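Local coordinates for protein 2-C-methyl-D-erythritol 4-phosphate cytidylyltransferase (Anaerococcus prevotii, PDB 4KT7) that probably catalyses the transfer of a cytidylyl group from CTP to 2-C-methyl-D-erythritol 4-phosphate in the DXP pathway of isoprenoid biosynthesis, at residues Q169-Y180 and D192-R202. Numbering follows the deposited sequence.
Sequences QAFDKKLIYAMY and DDSQLFEFFDR
Met179 and Leu196, with CA atoms 6.5 Å apart, mark the closest backbone approach between strand-and-helix 169-180 and the turn and short helix of 192-202. The contact lies in the GT-A-type cytidylyltransferase fold of the IspD family, where strand 168-172 of the main sheet runs straight into helix 173-184. Met179, present as selenomethionine, is the residue most covered by the other segment. Its chi1 (-69°) and chi2 (-58°) place SE above the Phe197 face at a distance, 5.4 Å from the centroid, and chi3 turns CE toward Arg202 NH1. SE also meets the Phe200 ring obliquely; both are Met-aromatic contacts. Phe197 also takes Leu175 at its edge, CD2 to CE2 3.6 Å, and its CE1 approaches Phe171 CD1. Ile176 CD1 covers one face of Phe171. Leu175 CD1 lies over one face of the Arg202 guanidinium, whose NH2 forms a salt bridge with Glu204. The helix of 192-202 ends in a Schellman motif with Asp201 at C-prime.

The polar part lies at the start of 192-202. Asp193 OD1 is shared between Arg88, in a salt bridge, and Tyr180 OH, which donates at the ring edge; the modelled 2.4 Å is doubtfully short. Asp192 OD2 accepts three bonds: from Gln169 NE2 at 2.9 Å, nearly straight at 162°, from Ser194 OG through its syn lone pair, and from Ser194 N above the carboxylate plane, which makes an Asx turn. Asp192 OD1 pairs with Lys145 of the second subunit, so this carboxylate also reaches across the subunit interface. An alanine here would probably leave Gln169 NE2 without this acceptor, take the carboxylate from that lysine and deprive Ser194 N and OG of the oxygen that closes the turn. A water accepts from Asp193 N and donates to Gln169 OE1.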
# COMPACT_ATOMS: atom_id res chain seq x y z
N GLN A 169 -5.81 -16.66 -3.63
CA GLN A 169 -4.67 -17.51 -3.42
C GLN A 169 -5.22 -18.90 -3.72
O GLN A 169 -6.42 -19.09 -3.68
CB GLN A 169 -4.23 -17.44 -1.96
CG GLN A 169 -3.76 -16.07 -1.49
CD GLN A 169 -3.10 -16.12 -0.12
OE1 GLN A 169 -3.38 -17.02 0.68
NE2 GLN A 169 -2.21 -15.19 0.14
N ALA A 170 -4.37 -19.88 -4.03
CA ALA A 170 -4.88 -21.24 -4.23
C ALA A 170 -3.82 -22.30 -3.93
O ALA A 170 -2.62 -22.01 -4.02
CB ALA A 170 -5.42 -21.40 -5.67
N PHE A 171 -4.26 -23.51 -3.59
CA PHE A 171 -3.36 -24.56 -3.08
C PHE A 171 -3.85 -25.94 -3.46
O PHE A 171 -5.05 -26.13 -3.72
CB PHE A 171 -3.29 -24.52 -1.54
CG PHE A 171 -3.06 -23.16 -1.00
CD1 PHE A 171 -1.77 -22.67 -0.83
CD2 PHE A 171 -4.13 -22.35 -0.70
CE1 PHE A 171 -1.58 -21.38 -0.36
CE2 PHE A 171 -3.93 -21.06 -0.21
CZ PHE A 171 -2.65 -20.58 -0.06
N ASP A 172 -2.92 -26.89 -3.45
CA ASP A 172 -3.23 -28.33 -3.35
C ASP A 172 -4.07 -28.51 -2.10
O ASP A 172 -3.70 -28.03 -1.02
CB ASP A 172 -1.90 -29.12 -3.26
CG ASP A 172 -2.11 -30.63 -3.19
OD1 ASP A 172 -2.37 -31.14 -2.08
OD2 ASP A 172 -1.99 -31.32 -4.21
N LYS A 173 -5.23 -29.15 -2.22
CA LYS A 173 -6.16 -29.22 -1.08
C LYS A 173 -5.65 -30.03 0.11
O LYS A 173 -5.81 -29.60 1.25
CB LYS A 173 -7.54 -29.76 -1.52
CG LYS A 173 -8.60 -29.76 -0.40
CD LYS A 173 -8.84 -31.15 0.19
CE LYS A 173 -9.78 -31.05 1.40
NZ LYS A 173 -9.97 -32.34 2.12
N LYS A 174 -5.06 -31.20 -0.12
CA LYS A 174 -4.54 -31.97 1.02
C LYS A 174 -3.43 -31.21 1.72
O LYS A 174 -3.31 -31.23 2.93
CB LYS A 174 -4.00 -33.33 0.56
CG LYS A 174 -5.07 -34.30 0.17
CD LYS A 174 -4.58 -35.74 0.29
CE LYS A 174 -5.72 -36.72 0.03
NZ LYS A 174 -5.34 -38.12 0.38
N LEU A 175 -2.62 -30.53 0.93
CA LEU A 175 -1.50 -29.82 1.50
C LEU A 175 -1.97 -28.69 2.39
O LEU A 175 -1.59 -28.63 3.55
CB LEU A 175 -0.60 -29.29 0.39
CG LEU A 175 0.72 -28.67 0.85
CD1 LEU A 175 1.45 -29.63 1.77
CD2 LEU A 175 1.58 -28.35 -0.39
N ILE A 176 -2.81 -27.79 1.86
CA ILE A 176 -3.28 -26.68 2.68
C ILE A 176 -4.10 -27.16 3.87
O ILE A 176 -3.98 -26.60 4.96
CB ILE A 176 -4.04 -25.60 1.87
CG1 ILE A 176 -4.15 -24.31 2.68
CG2 ILE A 176 -5.42 -26.07 1.46
CD1 ILE A 176 -2.79 -23.74 3.08
N TYR A 177 -4.91 -28.21 3.69
CA TYR A 177 -5.65 -28.76 4.82
C TYR A 177 -4.69 -29.28 5.88
O TYR A 177 -4.88 -29.04 7.08
CB TYR A 177 -6.59 -29.88 4.36
CG TYR A 177 -7.62 -30.31 5.40
CD1 TYR A 177 -7.28 -31.18 6.43
CD2 TYR A 177 -8.94 -29.86 5.33
CE1 TYR A 177 -8.22 -31.58 7.38
CE2 TYR A 177 -9.89 -30.27 6.27
CZ TYR A 177 -9.53 -31.12 7.29
OH TYR A 177 -10.47 -31.51 8.21
N ALA A 178 -3.65 -30.01 5.46
CA ALA A 178 -2.68 -30.55 6.42
C ALA A 178 -1.94 -29.42 7.15
O ALA A 178 -1.72 -29.48 8.37
CB ALA A 178 -1.68 -31.48 5.73
N MSE A 179 -1.57 -28.39 6.41
CA MSE A 179 -0.90 -27.23 6.99
C MSE A 179 -1.82 -26.57 8.01
O MSE A 179 -1.36 -26.10 9.05
CB MSE A 179 -0.57 -26.20 5.89
CG MSE A 179 0.53 -26.58 4.88
SE MSE A 179 2.20 -26.96 5.78
CE MSE A 179 2.01 -28.90 5.86
N TYR A 180 -3.12 -26.53 7.71
CA TYR A 180 -4.09 -25.92 8.61
C TYR A 180 -4.22 -26.68 9.92
O TYR A 180 -4.31 -26.07 11.01
CB TYR A 180 -5.45 -25.73 7.91
CG TYR A 180 -5.73 -24.27 7.65
CD1 TYR A 180 -5.25 -23.64 6.52
CD2 TYR A 180 -6.42 -23.51 8.58
CE1 TYR A 180 -5.49 -22.29 6.29
CE2 TYR A 180 -6.66 -22.16 8.38
CZ TYR A 180 -6.18 -21.56 7.23
OH TYR A 180 -6.41 -20.21 7.03
N ASP A 192 -0.98 -14.58 6.44
CA ASP A 192 -1.90 -15.14 5.45
C ASP A 192 -1.62 -16.62 5.32
O ASP A 192 -0.64 -17.12 5.89
CB ASP A 192 -1.69 -14.47 4.09
CG ASP A 192 -0.39 -14.88 3.44
OD1 ASP A 192 0.70 -14.53 3.99
OD2 ASP A 192 -0.43 -15.54 2.38
N ASP A 193 -2.46 -17.34 4.58
CA ASP A 193 -2.33 -18.79 4.53
C ASP A 193 -1.01 -19.24 3.92
O ASP A 193 -0.50 -20.29 4.29
CB ASP A 193 -3.48 -19.45 3.74
CG ASP A 193 -4.83 -19.18 4.35
OD1 ASP A 193 -4.93 -19.06 5.59
OD2 ASP A 193 -5.82 -19.11 3.58
N SER A 194 -0.48 -18.47 2.97
CA SER A 194 0.74 -18.94 2.31
C SER A 194 1.96 -18.86 3.23
O SER A 194 2.96 -19.53 2.97
CB SER A 194 1.02 -18.18 1.01
OG SER A 194 1.52 -16.88 1.28
N GLN A 195 1.88 -18.08 4.30
CA GLN A 195 3.00 -18.02 5.24
C GLN A 195 3.12 -19.34 6.01
O GLN A 195 4.17 -19.65 6.60
CB GLN A 195 2.89 -16.83 6.21
CG GLN A 195 4.18 -16.59 7.02
CD GLN A 195 4.08 -15.42 7.97
OE1 GLN A 195 2.99 -15.06 8.42
NE2 GLN A 195 5.22 -14.80 8.27
N LEU A 196 2.05 -20.14 5.98
CA LEU A 196 2.11 -21.46 6.60
C LEU A 196 3.29 -22.25 6.02
O LEU A 196 3.92 -23.05 6.71
CB LEU A 196 0.79 -22.21 6.39
CG LEU A 196 -0.40 -21.67 7.20
CD1 LEU A 196 -1.67 -22.47 6.89
CD2 LEU A 196 -0.11 -21.73 8.69
N PHE A 197 3.61 -21.99 4.76
CA PHE A 197 4.68 -22.72 4.11
C PHE A 197 6.04 -22.42 4.70
O PHE A 197 6.92 -23.28 4.70
CB PHE A 197 4.64 -22.48 2.60
CG PHE A 197 3.53 -23.23 1.92
CD1 PHE A 197 2.21 -22.85 2.10
CD2 PHE A 197 3.81 -24.34 1.14
CE1 PHE A 197 1.18 -23.56 1.50
CE2 PHE A 197 2.78 -25.04 0.53
CZ PHE A 197 1.47 -24.66 0.73
N GLU A 198 6.19 -21.21 5.24
CA GLU A 198 7.44 -20.84 5.88
C GLU A 198 7.50 -21.40 7.28
O GLU A 198 8.53 -21.92 7.71
CB GLU A 198 7.60 -19.32 5.91
CG GLU A 198 7.79 -18.70 4.54
CD GLU A 198 7.54 -17.20 4.53
OE1 GLU A 198 8.29 -16.45 5.21
OE2 GLU A 198 6.59 -16.77 3.84
N PHE A 199 6.39 -21.33 8.01
CA PHE A 199 6.40 -21.82 9.39
C PHE A 199 6.66 -23.32 9.49
O PHE A 199 7.24 -23.80 10.45
CB PHE A 199 5.08 -21.49 10.10
CG PHE A 199 5.00 -20.06 10.56
CD1 PHE A 199 5.94 -19.56 11.45
CD2 PHE A 199 3.98 -19.24 10.12
CE1 PHE A 199 5.87 -18.23 11.88
CE2 PHE A 199 3.90 -17.91 10.55
CZ PHE A 199 4.86 -17.41 11.43
N PHE A 200 6.24 -24.06 8.48
CA PHE A 200 6.40 -25.51 8.58
C PHE A 200 7.46 -26.05 7.65
O PHE A 200 7.44 -27.22 7.30
CB PHE A 200 5.05 -26.21 8.43
CG PHE A 200 4.07 -25.80 9.48
CD1 PHE A 200 4.28 -26.13 10.81
CD2 PHE A 200 2.98 -25.01 9.15
CE1 PHE A 200 3.39 -25.71 11.80
CE2 PHE A 200 2.08 -24.59 10.14
CZ PHE A 200 2.29 -24.94 11.46
N ASP A 201 8.38 -25.18 7.26
CA ASP A 201 9.61 -25.60 6.61
C ASP A 201 9.38 -26.33 5.30
O ASP A 201 10.08 -27.29 4.98
CB ASP A 201 10.42 -26.46 7.59
CG ASP A 201 11.03 -25.62 8.70
OD1 ASP A 201 11.20 -24.40 8.48
OD2 ASP A 201 11.33 -26.17 9.78
N ARG A 202 8.37 -25.91 4.56
CA ARG A 202 8.06 -26.54 3.29
C ARG A 202 9.04 -26.11 2.20
O ARG A 202 9.40 -24.93 2.11
CB ARG A 202 6.63 -26.22 2.86
CG ARG A 202 5.61 -26.62 3.88
CD ARG A 202 5.79 -28.08 4.26
NE ARG A 202 5.49 -28.97 3.15
CZ ARG A 202 4.96 -30.18 3.30
NH1 ARG A 202 4.68 -30.63 4.52
NH2 ARG A 202 4.71 -30.94 2.24
O HOH W 1 -4.55 -16.11 3.17